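Local coordinates for predicted protein (Acinetobacter sp. RUH2624, PDB 4MEA) that hydrolyses epoxides as a secreted Cif virulence factor built on the alpha/beta hydrolase fold, at residues G58-F63 against G126-V131; V47-V52 against K113-A118; M268-Q273 against K317-F322. One frame throughout, in Å; residues are numbered along the deposited sequence.

Contact 1. Residues G58-F63 against G126-V131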
ATOM      1  N   GLY A  58      -3.864  -7.802  43.450  1.00 20.18           N
ATOM      2  CA  GLY A  58      -3.264  -6.622  42.857  1.00 20.45           C
ATOM      3  C   GLY A  58      -4.086  -6.089  41.704  1.00 20.82           C
ATOM      4  O   GLY A  58      -4.837  -6.830  41.068  1.00 25.06           O
ATOM      5  N   THR A  59      -3.948  -4.798  41.436  1.00 21.11           N
ATOM      6  CA  THR A  59      -4.704  -4.171  40.361  1.00 22.71           C
ATOM      7  C   THR A  59      -4.509  -4.954  39.075  1.00 17.35           C
ATOM      8  O   THR A  59      -3.372  -5.182  38.650  1.00 20.46           O
ATOM      9  CB  THR A  59      -4.245  -2.728  40.136  1.00 22.06           C
ATOM     10  OG1 THR A  59      -4.403  -1.996  41.353  1.00 23.45           O
ATOM     11  CG2 THR A  59      -5.054  -2.067  39.021  1.00 12.71           C
ATOM     12  N   PRO A  60      -5.617  -5.387  38.456  1.00 15.67           N
ATOM     13  CA  PRO A  60      -5.459  -6.164  37.228  1.00 14.22           C
ATOM     14  C   PRO A  60      -4.908  -5.305  36.093  1.00 12.90           C
ATOM     15  O   PRO A  60      -5.178  -4.111  36.014  1.00 14.16           O
ATOM     16  CB  PRO A  60      -6.887  -6.625  36.915  1.00 18.27           C
ATOM     17  CG  PRO A  60      -7.592  -6.605  38.247  1.00 18.87           C
ATOM     18  CD  PRO A  60      -6.999  -5.424  38.966  1.00 14.85           C
ATOM     19  N   ILE A  61      -4.114  -5.922  35.232  1.00 15.61           N
ATOM     20  CA  ILE A  61      -3.621  -5.250  34.045  1.00 17.84           C
ATOM     21  C   ILE A  61      -4.077  -6.063  32.844  1.00 13.41           C
ATOM     22  O   ILE A  61      -3.764  -7.247  32.732  1.00 14.72           O
ATOM     23  CB  ILE A  61      -2.093  -5.147  34.049  1.00 16.70           C
ATOM     24  CG1 ILE A  61      -1.597  -4.678  35.420  1.00 21.83           C
ATOM     25  CG2 ILE A  61      -1.617  -4.202  32.941  1.00 11.78           C
ATOM     26  CD1 ILE A  61      -0.106  -4.738  35.581  1.00 22.12           C
ATOM     27  N   VAL A  62      -4.835  -5.426  31.959  1.00 11.11           N
ATOM     28  CA  VAL A  62      -5.317  -6.087  30.751  1.00 10.35           C
ATOM     29  C   VAL A  62      -4.459  -5.639  29.558  1.00 11.34           C
ATOM     30  O   VAL A  62      -4.249  -4.445  29.361  1.00 14.94           O
ATOM     31  CB  VAL A  62      -6.813  -5.782  30.527  1.00 10.08           C
ATOM     32  CG1 VAL A  62      -7.299  -6.343  29.184  1.00  9.95           C
ATOM     33  CG2 VAL A  62      -7.644  -6.327  31.700  1.00  9.48           C
ATOM     34  N   PHE A  63      -3.933  -6.604  28.800  1.00 13.18           N
ATOM     35  CA  PHE A  63      -3.034  -6.330  27.669  1.00 10.03           C
ATOM     36  C   PHE A  63      -3.690  -6.750  26.365  1.00  8.96           C
ATOM     37  O   PHE A  63      -4.135  -7.890  26.233  1.00  8.54           O
ATOM     38  CB  PHE A  63      -1.724  -7.113  27.783  1.00 10.20           C
ATOM     39  CG  PHE A  63      -0.919  -6.821  29.022  1.00 15.93           C
ATOM     40  CD1 PHE A  63       0.038  -5.815  29.022  1.00  9.94           C
ATOM     41  CD2 PHE A  63      -1.080  -7.589  30.166  1.00 10.64           C
ATOM     42  CE1 PHE A  63       0.800  -5.558  30.163  1.00 12.61           C
ATOM     43  CE2 PHE A  63      -0.320  -7.340  31.309  1.00 10.56           C
ATOM     44  CZ  PHE A  63       0.616  -6.323  31.307  1.00 10.49           C
ATOM     45  N   GLY A 126     -13.038  -4.032  39.204  1.00 21.96           N
ATOM     46  CA  GLY A 126     -12.039  -2.999  38.976  1.00 24.02           C
ATOM     47  C   GLY A 126     -11.615  -2.220  40.204  1.00 26.25           C
ATOM     48  O   GLY A 126     -11.994  -2.569  41.314  1.00 26.36           O
ATOM     49  N   PRO A 127     -10.825  -1.150  40.007  1.00 22.42           N
ATOM     50  CA  PRO A 127     -10.392  -0.697  38.679  1.00 23.67           C
ATOM     51  C   PRO A 127      -9.229  -1.528  38.138  1.00 19.45           C
ATOM     52  O   PRO A 127      -8.705  -2.403  38.832  1.00 19.38           O
ATOM     53  CB  PRO A 127      -9.929   0.739  38.939  1.00 26.42           C
ATOM     54  CG  PRO A 127      -9.424   0.704  40.336  1.00 28.19           C
ATOM     55  CD  PRO A 127     -10.312  -0.279  41.078  1.00 26.43           C
ATOM     56  N   ILE A 128      -8.828  -1.249  36.904  1.00 17.26           N
ATOM     57  CA  ILE A 128      -7.755  -2.001  36.269  1.00 18.69           C
ATOM     58  C   ILE A 128      -6.884  -1.043  35.490  1.00 15.62           C
ATOM     59  O   ILE A 128      -7.247   0.118  35.294  1.00 18.19           O
ATOM     60  CB  ILE A 128      -8.300  -3.043  35.263  1.00 17.55           C
ATOM     61  CG1 ILE A 128      -8.912  -2.332  34.047  1.00 14.98           C
ATOM     62  CG2 ILE A 128      -9.298  -3.985  35.941  1.00 13.18           C
ATOM     63  CD1 ILE A 128      -9.385  -3.258  32.938  1.00 13.95           C
ATOM     64  N   TYR A 129      -5.732  -1.534  35.049  1.00 17.11           N
ATOM     65  CA  TYR A 129      -4.894  -0.789  34.119  1.00 17.20           C
ATOM     66  C   TYR A 129      -5.044  -1.451  32.751  1.00 20.49           C
ATOM     67  O   TYR A 129      -5.239  -2.665  32.672  1.00 10.61           O
ATOM     68  CB  TYR A 129      -3.437  -0.816  34.568  1.00 10.93           C
ATOM     69  CG  TYR A 129      -3.191  -0.188  35.924  1.00 17.02           C
ATOM     70  CD1 TYR A 129      -3.704   1.061  36.238  1.00 18.85           C
ATOM     71  CD2 TYR A 129      -2.441  -0.846  36.889  1.00 16.21           C
ATOM     72  CE1 TYR A 129      -3.476   1.638  37.474  1.00 24.85           C
ATOM     73  CE2 TYR A 129      -2.208  -0.279  38.128  1.00 21.14           C
ATOM     74  CZ  TYR A 129      -2.727   0.965  38.417  1.00 24.13           C
ATOM     75  OH  TYR A 129      -2.498   1.535  39.651  1.00 20.37           O
ATOM     76  N   TYR A 130      -4.953  -0.654  31.688  1.00 13.80           N
ATOM     77  CA  TYR A 130      -5.214  -1.119  30.329  1.00 10.55           C
ATOM     78  C   TYR A 130      -4.028  -0.760  29.426  1.00 10.51           C
ATOM     79  O   TYR A 130      -3.610   0.399  29.355  1.00  7.79           O
ATOM     80  CB  TYR A 130      -6.498  -0.470  29.803  1.00  9.79           C
ATOM     81  CG  TYR A 130      -7.103  -1.108  28.571  1.00 11.85           C
ATOM     82  CD1 TYR A 130      -8.083  -2.092  28.687  1.00 15.52           C
ATOM     83  CD2 TYR A 130      -6.731  -0.701  27.289  1.00 10.90           C
ATOM     84  CE1 TYR A 130      -8.666  -2.668  27.564  1.00 14.76           C
ATOM     85  CE2 TYR A 130      -7.309  -1.281  26.149  1.00  5.33           C
ATOM     86  CZ  TYR A 130      -8.282  -2.261  26.299  1.00  8.51           C
ATOM     87  OH  TYR A 130      -8.876  -2.848  25.188  1.00 11.92           O
ATOM     88  N   VAL A 131      -3.478  -1.771  28.758  1.00 11.09           N
ATOM     89  CA  VAL A 131      -2.261  -1.615  27.969  1.00 13.17           C
ATOM     90  C   VAL A 131      -2.533  -2.186  26.580  1.00 11.39           C
ATOM     91  O   VAL A 131      -2.944  -3.344  26.447  1.00 16.30           O
ATOM     92  CB  VAL A 131      -1.052  -2.333  28.642  1.00 11.30           C
ATOM     93  CG1 VAL A 131       0.206  -2.235  27.777  1.00  8.06           C
ATOM     94  CG2 VAL A 131      -0.788  -1.754  30.034  1.00  7.62           C
TER
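The Tyr129 ring carries the methyl group of Thr59 on one of its faces, while Ile61 CG1 lies at its edge, near the ring plane. Thr59 CG2, anti to the backbone N, stands 3.7 Å from the ring centroid in a CH-pi contact offset toward the CE2 side of the rim. The two side chains cross at about a right angle. Further along the strands, Phe63 and Val131 run side by side, pointing the same way, with Phe63 CD1 3.7 Å from Val131 CB. Ile61 CG2 also reaches Val131 CG2, at 3.9 Å. Between these groups the backbones pair as parallel neighbours in the central sheet of an alpha/beta hydrolase: Tyr129 N donates to Pro60 O (2.8 Å), Val62 N to Tyr129 O (2.9 Å) and Val131 N to Val62 O (2.8 Å). Tyr129 is thus gripped through both its N-H and its carbonyl. Ile61, Phe63, Tyr129 and Val131 share one face of the sheet, where helix 75-81 covers Ile61 and Phe63. Val62 and Tyr130 point to the other face, against Ile119 of helix 108-123, and Tyr130 OH hydrogen-bonds Ser140 OG. Near the start of the strands, Ile128 splits its contacts: its CG2 packs on Pro60 CB at 3.7 Å, and its CD1 extends to Val62 CG2.

Contact 2. Residues V47-V52 against K113-A118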
ATOM      1  N   VAL A  47     -19.104 -13.969  20.540  1.00 16.68           N
ATOM      2  CA  VAL A  47     -17.747 -14.189  20.037  1.00 15.10           C
ATOM      3  C   VAL A  47     -16.935 -14.880  21.120  1.00 16.72           C
ATOM      4  O   VAL A  47     -16.838 -14.376  22.248  1.00  9.70           O
ATOM      5  CB  VAL A  47     -17.042 -12.864  19.632  1.00 18.21           C
ATOM      6  CG1 VAL A  47     -15.598 -13.127  19.188  1.00 13.93           C
ATOM      7  CG2 VAL A  47     -17.818 -12.149  18.523  1.00 13.62           C
ATOM      8  N   LYS A  48     -16.373 -16.043  20.792  1.00 16.55           N
ATOM      9  CA  LYS A  48     -15.524 -16.756  21.737  1.00 14.47           C
ATOM     10  C   LYS A  48     -14.103 -16.187  21.736  1.00 20.91           C
ATOM     11  O   LYS A  48     -13.353 -16.334  20.757  1.00 15.69           O
ATOM     12  CB  LYS A  48     -15.502 -18.260  21.451  1.00 11.69           C
ATOM     13  CG  LYS A  48     -14.868 -19.065  22.592  1.00 18.64           C
ATOM     14  CD  LYS A  48     -14.961 -20.560  22.358  1.00 27.64           C
ATOM     15  CE  LYS A  48     -16.395 -21.054  22.496  1.00 32.60           C
ATOM     16  NZ  LYS A  48     -16.456 -22.542  22.418  1.00 34.26           N
ATOM     17  N   LEU A  49     -13.742 -15.527  22.830  1.00 11.79           N
ATOM     18  CA  LEU A  49     -12.405 -14.952  22.958  1.00  8.19           C
ATOM     19  C   LEU A  49     -11.460 -15.894  23.695  1.00 18.92           C
ATOM     20  O   LEU A  49     -11.839 -16.541  24.681  1.00 14.72           O
ATOM     21  CB  LEU A  49     -12.461 -13.612  23.699  1.00 11.04           C
ATOM     22  CG  LEU A  49     -13.334 -12.486  23.141  1.00 16.33           C
ATOM     23  CD1 LEU A  49     -13.394 -11.359  24.150  1.00 16.41           C
ATOM     24  CD2 LEU A  49     -12.817 -11.976  21.801  1.00 16.18           C
ATOM     25  N   HIS A  50     -10.229 -15.981  23.202  1.00 13.52           N
ATOM     26  CA  HIS A  50      -9.169 -16.669  23.929  1.00 13.21           C
ATOM     27  C   HIS A  50      -8.392 -15.648  24.756  1.00 14.99           C
ATOM     28  O   HIS A  50      -8.144 -14.525  24.312  1.00 11.22           O
ATOM     29  CB  HIS A  50      -8.232 -17.404  22.963  1.00 15.86           C
ATOM     30  CG  HIS A  50      -6.995 -17.950  23.612  1.00 15.35           C
ATOM     31  ND1 HIS A  50      -5.733 -17.469  23.333  1.00 11.81           N
ATOM     32  CD2 HIS A  50      -6.827 -18.941  24.522  1.00  9.91           C
ATOM     33  CE1 HIS A  50      -4.841 -18.139  24.041  1.00 17.02           C
ATOM     34  NE2 HIS A  50      -5.480 -19.036  24.774  1.00 17.12           N
ATOM     35  N   TYR A  51      -8.017 -16.028  25.968  1.00 11.01           N
ATOM     36  CA  TYR A  51      -7.144 -15.178  26.754  1.00 10.56           C
ATOM     37  C   TYR A  51      -6.237 -16.026  27.620  1.00 13.69           C
ATOM     38  O   TYR A  51      -6.458 -17.229  27.782  1.00 14.58           O
ATOM     39  CB  TYR A  51      -7.952 -14.194  27.604  1.00 12.55           C
ATOM     40  CG  TYR A  51      -8.802 -14.823  28.701  1.00 11.65           C
ATOM     41  CD1 TYR A  51      -8.362 -14.842  30.024  1.00 15.35           C
ATOM     42  CD2 TYR A  51     -10.047 -15.372  28.418  1.00 14.27           C
ATOM     43  CE1 TYR A  51      -9.139 -15.406  31.040  1.00 13.81           C
ATOM     44  CE2 TYR A  51     -10.832 -15.948  29.426  1.00 14.52           C
ATOM     45  CZ  TYR A  51     -10.370 -15.949  30.732  1.00 19.67           C
ATOM     46  OH  TYR A  51     -11.132 -16.505  31.732  1.00 18.13           O
ATOM     47  N   VAL A  52      -5.219 -15.382  28.167  1.00 13.71           N
ATOM     48  CA  VAL A  52      -4.272 -16.006  29.068  1.00 13.19           C
ATOM     49  C   VAL A  52      -4.178 -15.108  30.288  1.00 15.48           C
ATOM     50  O   VAL A  52      -4.111 -13.885  30.160  1.00 12.35           O
ATOM     51  CB  VAL A  52      -2.884 -16.136  28.391  1.00 16.59           C
ATOM     52  CG1 VAL A  52      -1.835 -16.631  29.376  1.00 10.62           C
ATOM     53  CG2 VAL A  52      -2.982 -17.055  27.179  1.00  9.33           C
ATOM     54  N   LYS A 113     -17.010  -3.086  22.537  1.00 16.00           N
ATOM     55  CA  LYS A 113     -18.166  -3.679  23.206  1.00 16.87           C
ATOM     56  C   LYS A 113     -17.909  -5.151  23.541  1.00 16.84           C
ATOM     57  O   LYS A 113     -18.221  -5.617  24.638  1.00 13.71           O
ATOM     58  CB  LYS A 113     -19.435  -3.554  22.356  1.00 14.75           C
ATOM     59  CG  LYS A 113     -20.708  -3.926  23.133  1.00 25.23           C
ATOM     60  CD  LYS A 113     -21.957  -3.951  22.263  1.00 35.96           C
ATOM     61  CE  LYS A 113     -22.292  -5.374  21.816  1.00 49.40           C
ATOM     62  NZ  LYS A 113     -23.598  -5.472  21.091  1.00 49.09           N
ATOM     63  N   ILE A 114     -17.344  -5.884  22.587  1.00  9.74           N
ATOM     64  CA  ILE A 114     -17.034  -7.291  22.800  1.00 13.86           C
ATOM     65  C   ILE A 114     -15.987  -7.460  23.898  1.00 13.75           C
ATOM     66  O   ILE A 114     -16.127  -8.305  24.783  1.00 15.49           O
ATOM     67  CB  ILE A 114     -16.557  -7.965  21.491  1.00 18.42           C
ATOM     68  CG1 ILE A 114     -17.722  -8.072  20.495  1.00 13.85           C
ATOM     69  CG2 ILE A 114     -15.935  -9.341  21.789  1.00 19.16           C
ATOM     70  CD1 ILE A 114     -17.289  -8.163  19.038  1.00 10.85           C
ATOM     71  N   LEU A 115     -14.945  -6.636  23.855  1.00 12.58           N
ATOM     72  CA  LEU A 115     -13.870  -6.716  24.836  1.00 15.85           C
ATOM     73  C   LEU A 115     -14.298  -6.349  26.258  1.00 17.93           C
ATOM     74  O   LEU A 115     -13.969  -7.059  27.202  1.00 12.40           O
ATOM     75  CB  LEU A 115     -12.686  -5.844  24.403  1.00 15.71           C
ATOM     76  CG  LEU A 115     -11.814  -6.459  23.307  1.00 13.12           C
ATOM     77  CD1 LEU A 115     -10.872  -5.411  22.701  1.00 10.41           C
ATOM     78  CD2 LEU A 115     -11.035  -7.656  23.851  1.00 10.36           C
ATOM     79  N   ILE A 116     -15.019  -5.244  26.419  1.00 12.03           N
ATOM     80  CA  ILE A 116     -15.365  -4.775  27.763  1.00 11.63           C
ATOM     81  C   ILE A 116     -16.190  -5.818  28.526  1.00 15.14           C
ATOM     82  O   ILE A 116     -15.995  -6.022  29.723  1.00 20.65           O
ATOM     83  CB  ILE A 116     -16.088  -3.402  27.737  1.00 14.37           C
ATOM     84  CG1 ILE A 116     -16.198  -2.822  29.152  1.00 18.96           C
ATOM     85  CG2 ILE A 116     -17.465  -3.516  27.080  1.00 11.88           C
ATOM     86  CD1 ILE A 116     -14.867  -2.659  29.849  1.00 18.69           C
ATOM     87  N   GLY A 117     -17.083  -6.501  27.818  1.00 16.13           N
ATOM     88  CA  GLY A 117     -17.906  -7.525  28.430  1.00 17.05           C
ATOM     89  C   GLY A 117     -17.074  -8.640  29.035  1.00 22.68           C
ATOM     90  O   GLY A 117     -17.355  -9.108  30.140  1.00 16.04           O
ATOM     91  N   ALA A 118     -16.045  -9.065  28.312  1.00 17.89           N
ATOM     92  CA  ALA A 118     -15.198 -10.163  28.766  1.00 17.63           C
ATOM     93  C   ALA A 118     -14.305  -9.694  29.899  1.00 13.96           C
ATOM     94  O   ALA A 118     -14.134 -10.389  30.900  1.00 16.82           O
ATOM     95  CB  ALA A 118     -14.354 -10.699  27.606  1.00 20.66           C
TER
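Strand 47-54, in the antiparallel part of the alpha/beta hydrolase sheet, meets helix 108-123 chiefly through Leu49, which points toward the helix. One methyl does most of the touching: Leu49 CD1 lies 3.6 Å from Ala118 CB and 4.0 Å from Ile114 CG2, and it approaches Leu115 CD2 more loosely at 4.4 Å. Ile114 and Ala118 are one helical turn apart, so the leucine tip spans that turn. Ile114 CG2, anti to its backbone N, also comes within 4.1 Å of Leu49 CD2 and thereby meets both leucine methyls. The other branch of Ile114 runs to Val47, the two side chains crossing at about a right angle with Ile114 CD1 4.1 Å from Val47 CG2. Here the helix layer rests on the edge region of the central sheet: the local segment axes approach to 10.2 Å at 62°, and no hydrogen bond joins residues 47-52 to 113-118. Leu115 sets out away from the strand, yet its end turns nearer, and it also packs on Ile90 of strand 87-90 and Leu143 of helix 136-146. A polar tie lies just beyond the apolar patch, where Ser44 OG of the neighbouring strand 37-44 hydrogen-bonds Ile114 O.

Contact 3. Residues M268-Q273 against K317-F322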
ATOM      1  N   MET A 268      -0.585   7.190  28.701  1.00 15.50           N
ATOM      2  CA  MET A 268       0.767   7.190  28.165  1.00 14.37           C
ATOM      3  C   MET A 268       0.769   6.779  26.700  1.00 16.67           C
ATOM      4  O   MET A 268       0.045   5.855  26.310  1.00 10.38           O
ATOM      5  CB  MET A 268       1.673   6.242  28.963  1.00 12.83           C
ATOM      6  CG  MET A 268       3.088   6.114  28.383  1.00 13.76           C
ATOM      7  SD  MET A 268       4.295   5.425  29.533  1.00 18.86           S
ATOM      8  CE  MET A 268       3.676   3.758  29.756  1.00 10.47           C
ATOM      9  N   ALA A 269       1.567   7.488  25.900  1.00 10.01           N
ATOM     10  CA  ALA A 269       1.979   7.022  24.584  1.00 10.59           C
ATOM     11  C   ALA A 269       3.377   6.448  24.739  1.00 15.27           C
ATOM     12  O   ALA A 269       4.299   7.139  25.173  1.00  9.81           O
ATOM     13  CB  ALA A 269       1.976   8.157  23.571  1.00 12.04           C
ATOM     14  N   LEU A 270       3.524   5.169  24.417  1.00  8.79           N
ATOM     15  CA  LEU A 270       4.804   4.485  24.549  1.00  7.89           C
ATOM     16  C   LEU A 270       5.144   3.890  23.190  1.00 10.04           C
ATOM     17  O   LEU A 270       4.429   3.030  22.681  1.00  8.59           O
ATOM     18  CB  LEU A 270       4.709   3.408  25.640  1.00  6.30           C
ATOM     19  CG  LEU A 270       5.827   2.387  25.817  1.00  5.00           C
ATOM     20  CD1 LEU A 270       7.160   3.060  26.161  1.00  6.16           C
ATOM     21  CD2 LEU A 270       5.434   1.377  26.906  1.00  5.60           C
ATOM     22  N   THR A 271       6.221   4.376  22.586  1.00 10.05           N
ATOM     23  CA  THR A 271       6.504   4.041  21.202  1.00 14.51           C
ATOM     24  C   THR A 271       7.968   3.674  21.003  1.00 16.05           C
ATOM     25  O   THR A 271       8.794   3.832  21.906  1.00  9.55           O
ATOM     26  CB  THR A 271       6.190   5.225  20.279  1.00 16.99           C
ATOM     27  OG1 THR A 271       7.225   6.205  20.409  1.00 15.36           O
ATOM     28  CG2 THR A 271       4.848   5.852  20.632  1.00  8.85           C
ATOM     29  N   GLY A 272       8.283   3.184  19.809  1.00 13.38           N
ATOM     30  CA  GLY A 272       9.652   2.856  19.466  1.00 10.73           C
ATOM     31  C   GLY A 272      10.194   3.821  18.436  1.00 12.92           C
ATOM     32  O   GLY A 272       9.563   4.061  17.410  1.00 14.29           O
ATOM     33  N   GLN A 273      11.365   4.383  18.717  1.00 10.87           N
ATOM     34  CA  GLN A 273      12.028   5.300  17.798  1.00 11.53           C
ATOM     35  C   GLN A 273      12.136   4.750  16.376  1.00 13.91           C
ATOM     36  O   GLN A 273      12.021   5.511  15.408  1.00 11.43           O
ATOM     37  CB  GLN A 273      13.428   5.626  18.321  1.00 15.99           C
ATOM     38  CG  GLN A 273      14.260   6.515  17.414  1.00 26.68           C
ATOM     39  CD  GLN A 273      15.715   6.572  17.859  1.00 37.29           C
ATOM     40  OE1 GLN A 273      16.338   5.538  18.146  1.00 26.03           O
ATOM     41  NE2 GLN A 273      16.262   7.781  17.934  1.00 37.60           N
ATOM     42  N   LYS A 317      10.045  -1.112  32.322  1.00 18.00           N
ATOM     43  CA  LYS A 317      10.427   0.065  33.088  1.00 25.77           C
ATOM     44  C   LYS A 317       9.448   1.215  32.848  1.00 25.69           C
ATOM     45  O   LYS A 317       9.017   1.871  33.795  1.00 19.06           O
ATOM     46  CB  LYS A 317      11.861   0.499  32.775  1.00 32.67           C
ATOM     47  CG  LYS A 317      12.300   1.708  33.588  1.00 47.93           C
ATOM     48  CD  LYS A 317      13.805   1.919  33.552  1.00 55.55           C
ATOM     49  CE  LYS A 317      14.203   3.102  34.427  1.00 64.34           C
ATOM     50  NZ  LYS A 317      15.680   3.210  34.609  1.00 71.04           N
ATOM     51  N   SER A 318       9.092   1.446  31.586  1.00 14.79           N
ATOM     52  CA  SER A 318       8.147   2.513  31.241  1.00 18.20           C
ATOM     53  C   SER A 318       6.756   2.275  31.825  1.00 16.24           C
ATOM     54  O   SER A 318       6.131   3.191  32.364  1.00 22.05           O
ATOM     55  CB  SER A 318       8.048   2.696  29.719  1.00 17.24           C
ATOM     56  OG  SER A 318       9.315   2.968  29.140  1.00 17.95           O
ATOM     57  N   LEU A 319       6.260   1.050  31.712  1.00 16.69           N
ATOM     58  CA  LEU A 319       4.948   0.737  32.277  1.00 20.15           C
ATOM     59  C   LEU A 319       4.966   0.795  33.813  1.00 19.17           C
ATOM     60  O   LEU A 319       4.040   1.325  34.432  1.00 19.83           O
ATOM     61  CB  LEU A 319       4.460  -0.637  31.814  1.00 13.44           C
ATOM     62  CG  LEU A 319       4.144  -0.881  30.337  1.00 10.50           C
ATOM     63  CD1 LEU A 319       3.901  -2.373  30.122  1.00 13.47           C
ATOM     64  CD2 LEU A 319       2.947  -0.064  29.850  1.00 10.57           C
ATOM     65  N   SER A 320       6.015   0.250  34.423  1.00 13.73           N
ATOM     66  CA  SER A 320       6.104   0.230  35.884  1.00 16.83           C
ATOM     67  C   SER A 320       6.116   1.634  36.475  1.00 17.90           C
ATOM     68  O   SER A 320       5.420   1.910  37.456  1.00 18.90           O
ATOM     69  CB  SER A 320       7.334  -0.552  36.340  1.00 18.31           C
ATOM     70  OG  SER A 320       7.152  -1.929  36.082  1.00 17.90           O
ATOM     71  N   ASN A 321       6.902   2.518  35.867  1.00 19.44           N
ATOM     72  CA  ASN A 321       7.019   3.897  36.332  1.00 25.68           C
ATOM     73  C   ASN A 321       5.729   4.686  36.140  1.00 26.11           C
ATOM     74  O   ASN A 321       5.384   5.541  36.960  1.00 25.20           O
ATOM     75  CB  ASN A 321       8.170   4.613  35.621  1.00 27.96           C
ATOM     76  CG  ASN A 321       9.530   4.130  36.080  1.00 35.07           C
ATOM     77  OD1 ASN A 321       9.653   3.504  37.136  1.00 36.15           O
ATOM     78  ND2 ASN A 321      10.563   4.425  35.293  1.00 34.87           N
ATOM     79  N   PHE A 322       5.028   4.403  35.047  1.00 16.71           N
ATOM     80  CA  PHE A 322       3.754   5.050  34.768  1.00 13.42           C
ATOM     81  C   PHE A 322       2.601   4.469  35.587  1.00 13.47           C
ATOM     82  O   PHE A 322       1.811   5.219  36.169  1.00 19.48           O
ATOM     83  CB  PHE A 322       3.412   4.932  33.290  1.00 15.28           C
ATOM     84  CG  PHE A 322       2.046   5.443  32.946  1.00 21.07           C
ATOM     85  CD1 PHE A 322       1.774   6.802  32.975  1.00 25.15           C
ATOM     86  CD2 PHE A 322       1.039   4.570  32.578  1.00 17.54           C
ATOM     87  CE1 PHE A 322       0.513   7.280  32.654  1.00 19.46           C
ATOM     88  CE2 PHE A 322      -0.218   5.040  32.247  1.00 16.09           C
ATOM     89  CZ  PHE A 322      -0.481   6.397  32.286  1.00 14.78           C
TER
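Met268 and Phe322 form the tight part of a contact in which helix 307-323, the last helix of the alpha/beta hydrolase fold, lies nearly antiparallel to strand 267-272. The local axes run at 169° to each other, 10.4 Å apart. The two side chains slide past each other in opposite directions. Met268 CB sits over the centre of the Phe322 ring, 3.8 Å from the centroid, in a CH-pi contact almost on the ring normal. The sulfur adds a Met-aromatic contact from an oblique position, with SD 4.7 Å from the same centroid. The chain then bends at chi3 (66°), placing CE 3.7 Å from Phe322 CB and within 3.9 Å of Leu319 CD2. Further along the strand the packing is sparser: Leu270 crosses Leu319 at about a right angle, CD2 to CD2 at 4.1 Å, and has less of its own surface buried against the helix than Met268. Ala269 and Thr271 turn to the other face of the sheet and pack on helix 279-288. The helix surface that carries Lys317 and Asn321 is exposed and takes no part, and Phe322 itself is partly exposed. Ser318, in contrast, is buried; its hydroxyl is hydrogen-bonded to Gly314 O, and the strand meets the side chain by van der Waals contact alone, Leu270 CD1 lying 3.7 Å from Ser318 OG.

Overall arrangement
All three contacts are buried and reach the same central sheet, though Phe322 of contact 3 is partly exposed. Contact 1 joins strand to strand and alone has hydrogen bonds between its segments. Contacts 2 and 3 are helix-on-sheet packing, the former purely aliphatic and the latter enriched by a thioether and an aromatic ring. Helix 108-123 of contact 2 also covers Val62, Ile128 and Tyr130 of contact 1 through Ile119 and leads into strand 128-133. Contact 1 lies between the others: Tyr130 OH on one face is 4.1 Å from Leu115 CD1 of contact 2, Val131 CG1 on the other 4.1 Å from Leu319 CD2 of contact 3. Contacts 2 and 3 stay about 14 Å apart at their nearest atoms.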